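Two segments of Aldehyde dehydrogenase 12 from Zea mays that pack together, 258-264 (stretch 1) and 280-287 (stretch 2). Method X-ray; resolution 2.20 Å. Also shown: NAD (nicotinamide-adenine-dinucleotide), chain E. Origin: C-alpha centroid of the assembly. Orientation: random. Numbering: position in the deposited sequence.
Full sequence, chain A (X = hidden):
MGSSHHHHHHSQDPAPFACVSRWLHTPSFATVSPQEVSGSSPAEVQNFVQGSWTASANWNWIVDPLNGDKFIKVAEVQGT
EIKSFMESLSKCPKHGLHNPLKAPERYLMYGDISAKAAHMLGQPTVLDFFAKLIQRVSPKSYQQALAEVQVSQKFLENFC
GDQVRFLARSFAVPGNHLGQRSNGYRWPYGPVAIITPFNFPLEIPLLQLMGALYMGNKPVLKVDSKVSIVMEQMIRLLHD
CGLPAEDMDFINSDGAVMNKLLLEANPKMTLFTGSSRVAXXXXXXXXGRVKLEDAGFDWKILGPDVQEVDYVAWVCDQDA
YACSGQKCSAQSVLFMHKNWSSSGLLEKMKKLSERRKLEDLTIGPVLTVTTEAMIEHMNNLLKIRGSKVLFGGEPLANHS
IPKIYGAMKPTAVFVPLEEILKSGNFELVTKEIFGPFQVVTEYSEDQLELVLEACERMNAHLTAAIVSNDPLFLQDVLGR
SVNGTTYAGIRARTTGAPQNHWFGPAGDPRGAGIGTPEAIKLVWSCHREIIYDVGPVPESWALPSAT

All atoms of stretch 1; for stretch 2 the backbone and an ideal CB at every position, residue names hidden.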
# COMPACT_ATOMS: atom_id res chain seq x y z
N MET A 258 -9.93 26.07 -28.00
CA MET A 258 -9.33 25.34 -26.90
C MET A 258 -8.01 24.71 -27.32
O MET A 258 -7.06 24.64 -26.53
CB MET A 258 -10.29 24.27 -26.38
CG MET A 258 -9.85 23.65 -25.05
SD MET A 258 -9.74 24.89 -23.75
CE MET A 258 -8.96 23.94 -22.44
N ASN A 259 -7.93 24.25 -28.57
CA ASN A 259 -6.68 23.72 -29.09
C ASN A 259 -5.58 24.78 -29.07
O ASN A 259 -4.45 24.51 -28.65
CB ASN A 259 -6.89 23.19 -30.51
CG ASN A 259 -6.08 21.94 -30.80
OD1 ASN A 259 -6.59 20.98 -31.37
ND2 ASN A 259 -4.81 21.95 -30.41
N LYS A 260 -5.91 25.99 -29.52
CA LYS A 260 -4.93 27.07 -29.51
C LYS A 260 -4.48 27.39 -28.09
O LYS A 260 -3.29 27.64 -27.86
CB LYS A 260 -5.51 28.33 -30.17
CG LYS A 260 -5.94 28.18 -31.61
CD LYS A 260 -6.46 29.53 -32.10
CE LYS A 260 -7.59 29.39 -33.10
NZ LYS A 260 -7.12 28.86 -34.41
N LEU A 261 -5.41 27.41 -27.14
CA LEU A 261 -5.04 27.71 -25.76
C LEU A 261 -4.07 26.67 -25.21
O LEU A 261 -3.12 27.01 -24.49
CB LEU A 261 -6.29 27.79 -24.89
CG LEU A 261 -6.04 27.92 -23.39
CD1 LEU A 261 -5.24 29.19 -23.09
CD2 LEU A 261 -7.35 27.92 -22.62
N LEU A 262 -4.29 25.39 -25.55
CA LEU A 262 -3.40 24.34 -25.08
C LEU A 262 -1.98 24.52 -25.61
O LEU A 262 -1.01 24.32 -24.89
CB LEU A 262 -3.94 22.97 -25.49
CG LEU A 262 -5.27 22.50 -24.89
CD1 LEU A 262 -5.68 21.16 -25.49
CD2 LEU A 262 -5.18 22.41 -23.38
N LEU A 263 -1.86 24.90 -26.88
CA LEU A 263 -0.54 25.08 -27.47
C LEU A 263 0.10 26.41 -27.08
O LEU A 263 1.33 26.53 -27.16
CB LEU A 263 -0.64 24.96 -28.99
CG LEU A 263 -1.01 23.56 -29.46
CD1 LEU A 263 -1.34 23.52 -30.94
CD2 LEU A 263 0.12 22.59 -29.13
N GLU A 264 -0.69 27.39 -26.67
CA GLU A 264 -0.15 28.68 -26.25
C GLU A 264 0.15 28.73 -24.76
O GLU A 264 1.15 29.33 -24.35
CB GLU A 264 -1.12 29.80 -26.63
CG GLU A 264 -1.12 30.15 -28.11
CD GLU A 264 -0.79 31.61 -28.36
OE1 GLU A 264 -1.73 32.40 -28.57
OE2 GLU A 264 0.41 31.96 -28.32
N UNK A 280 -6.57 11.64 -30.09
CA UNK A 280 -5.31 11.35 -30.76
C UNK A 280 -4.68 12.61 -31.33
O UNK A 280 -3.45 12.76 -31.30
CB UNK A 280 -5.52 10.32 -31.87
N UNK A 281 -5.50 13.53 -31.86
CA UNK A 281 -4.98 14.81 -32.32
C UNK A 281 -4.33 15.58 -31.18
O UNK A 281 -3.22 16.12 -31.33
CB UNK A 281 -6.10 15.64 -32.95
N UNK A 282 -5.01 15.65 -30.03
CA UNK A 282 -4.44 16.34 -28.88
C UNK A 282 -3.20 15.62 -28.37
O UNK A 282 -2.22 16.27 -27.97
CB UNK A 282 -5.48 16.46 -27.76
N UNK A 283 -3.22 14.28 -28.36
CA UNK A 283 -2.05 13.53 -27.92
C UNK A 283 -0.84 13.81 -28.80
O UNK A 283 0.30 13.76 -28.33
CB UNK A 283 -2.35 12.03 -27.91
N UNK A 284 -1.07 14.11 -30.08
CA UNK A 284 0.03 14.46 -30.96
C UNK A 284 0.44 15.92 -30.78
O UNK A 284 1.63 16.23 -30.70
CB UNK A 284 -0.35 14.19 -32.42
N UNK A 285 -0.54 16.83 -30.71
CA UNK A 285 -0.23 18.24 -30.55
C UNK A 285 0.52 18.49 -29.25
O UNK A 285 1.53 19.21 -29.23
CB UNK A 285 -1.51 19.08 -30.59
N UNK A 286 0.05 17.90 -28.15
CA UNK A 286 0.67 18.06 -26.84
C UNK A 286 1.82 17.09 -26.62
O UNK A 286 2.37 17.05 -25.52
CB UNK A 286 -0.38 17.87 -25.74
N UNK A 287 2.17 16.31 -27.65
CA UNK A 287 3.30 15.39 -27.60
C UNK A 287 3.18 14.42 -26.43
O UNK A 287 4.17 14.09 -25.77
CB UNK A 287 4.61 16.17 -27.50
PA NAD E . -15.48 15.44 -28.68
O1A NAD E . -14.04 14.89 -28.93
O2A NAD E . -16.29 15.88 -29.79
O5B NAD E . -15.66 16.67 -27.88
C5B NAD E . -15.38 16.66 -26.50
C4B NAD E . -14.77 17.95 -25.97
O4B NAD E . -13.51 18.24 -26.55
C3B NAD E . -15.66 19.14 -26.16
O3B NAD E . -15.60 19.97 -25.06
C2B NAD E . -15.09 19.79 -27.34
O2B NAD E . -15.37 21.13 -27.35
C1B NAD E . -13.64 19.50 -27.15
N9A NAD E . -12.83 19.54 -28.35
C8A NAD E . -13.16 19.10 -29.62
N7A NAD E . -12.11 19.29 -30.43
C5A NAD E . -11.06 19.85 -29.70
C6A NAD E . -9.77 20.25 -30.00
N6A NAD E . -9.28 20.11 -31.35
N1A NAD E . -8.98 20.77 -29.05
C2A NAD E . -9.42 20.92 -27.77
N3A NAD E . -10.68 20.54 -27.44
C4A NAD E . -11.50 20.01 -28.37
O3 NAD E . -16.48 14.59 -28.03
PN NAD E . -17.84 14.07 -28.67
O1N NAD E . -18.32 13.01 -27.61
O2N NAD E . -18.86 15.16 -28.74
O5D NAD E . -17.68 13.38 -30.00

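Position 280 opens the stretch in helical geometry. Its ideal CB has nothing of stretch 1 within 5.5 Å, so stretch 1 sets no preference. The residue is Glu280; its carboxylate is hydrogen-bonded elsewhere in the structure.

Position 281 points its CB sideways, and only a long side chain could reach stretch 1. Asn259 offers its amide there, with OD1 as an acceptor. A long polar donor such as lysine or arginine would suit, and glutamine might. The residue is Lys281. Its extended chain, t through chi3, brings NZ to 3.2 Å from Asn259 OD1 in a hydrogen bond.

Position 282 also points sideways, with its ideal CB 5.2 Å from Leu262 CD1. The CA atoms of 282 and Asn259 are 7.7 Å apart, and the adenine of NAD lies nearby. A medium-sized apolar side chain fits, whether leucine, methionine or isoleucine. The residue is Leu282. Its CD2 lies 3.9 Å from Leu262 CD1 and 3.6 Å from NAD N1A. Asn259 OD1 also accepts a hydrogen bond from NAD N6A at 2.8 Å, so stretch 1 and Leu282 both touch the adenine.

Positions 283 and 284 are out of reach of stretch 1. Many residues would be compatible with what is visible. They are Ala283 and Ala284, short side chains that make no contact across the pair.

Position 285 points toward stretch 1. Its ideal CB is 4.1 Å from Leu263 CD2 and 4.4 Å from Asn259 ND2. The amide is a donor close at hand, so a short acceptor is favoured: aspartate or asparagine, perhaps serine. One turn back, 281 could add a charge, which would favour the acid. The residue is Asp285. Its OD2 accepts a hydrogen bond from Asn259 ND2 at 3.2 Å and forms a salt bridge with Lys281 NZ at 2.8 Å. Asn259 is thus held at both ends of its amide: ND2 donates to Asp285, while OD1 accepts from Lys281. Leu263 CD2 packs 3.7 Å from the backbone O of Asp285.

Position 286 points sideways, and its CA lies 7.2 Å from Leu263 CA. Leu262 presents an apolar end that a branched or long apolar chain could meet; leucine or methionine would do. The residue is Leu286, with CD1 4.0 Å from Leu262 CD1. Leu262 CD1 therefore contacts both Leu282 and Leu286.

Position 287 has positive phi (55°), in a Schellman motif. Glycine suits this best, with asparagine also common. The residue is Lys287, which does not touch stretch 1.

Stretch 2 280-287: EKLAADLK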
# COMPACT_ATOMS: atom_id res chain seq x y z
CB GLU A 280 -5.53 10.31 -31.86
CG GLU A 280 -5.99 8.95 -31.35
CD GLU A 280 -4.98 8.31 -30.42
OE1 GLU A 280 -3.77 8.49 -30.65
OE2 GLU A 280 -5.41 7.64 -29.45
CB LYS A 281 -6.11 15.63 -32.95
CG LYS A 281 -5.65 16.94 -33.57
CD LYS A 281 -6.83 17.90 -33.72
CE LYS A 281 -6.45 19.13 -34.53
NZ LYS A 281 -5.23 19.78 -33.98
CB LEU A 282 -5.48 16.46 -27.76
CG LEU A 282 -6.58 17.51 -27.94
CD1 LEU A 282 -7.26 17.79 -26.61
CD2 LEU A 282 -5.99 18.78 -28.51
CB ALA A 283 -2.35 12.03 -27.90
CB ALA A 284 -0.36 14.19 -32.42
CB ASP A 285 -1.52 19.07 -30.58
CG ASP A 285 -2.12 19.15 -31.97
OD1 ASP A 285 -1.48 18.65 -32.92
OD2 ASP A 285 -3.23 19.70 -32.09
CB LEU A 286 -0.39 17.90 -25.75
CG LEU A 286 -1.42 19.03 -25.71
CD1 LEU A 286 -2.63 18.66 -24.86
CD2 LEU A 286 -0.81 20.31 -25.18
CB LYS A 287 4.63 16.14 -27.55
CG LYS A 287 4.90 17.00 -28.78
CD LYS A 287 6.27 17.63 -28.72
CE LYS A 287 6.69 18.18 -30.08
NZ LYS A 287 5.84 19.31 -30.56
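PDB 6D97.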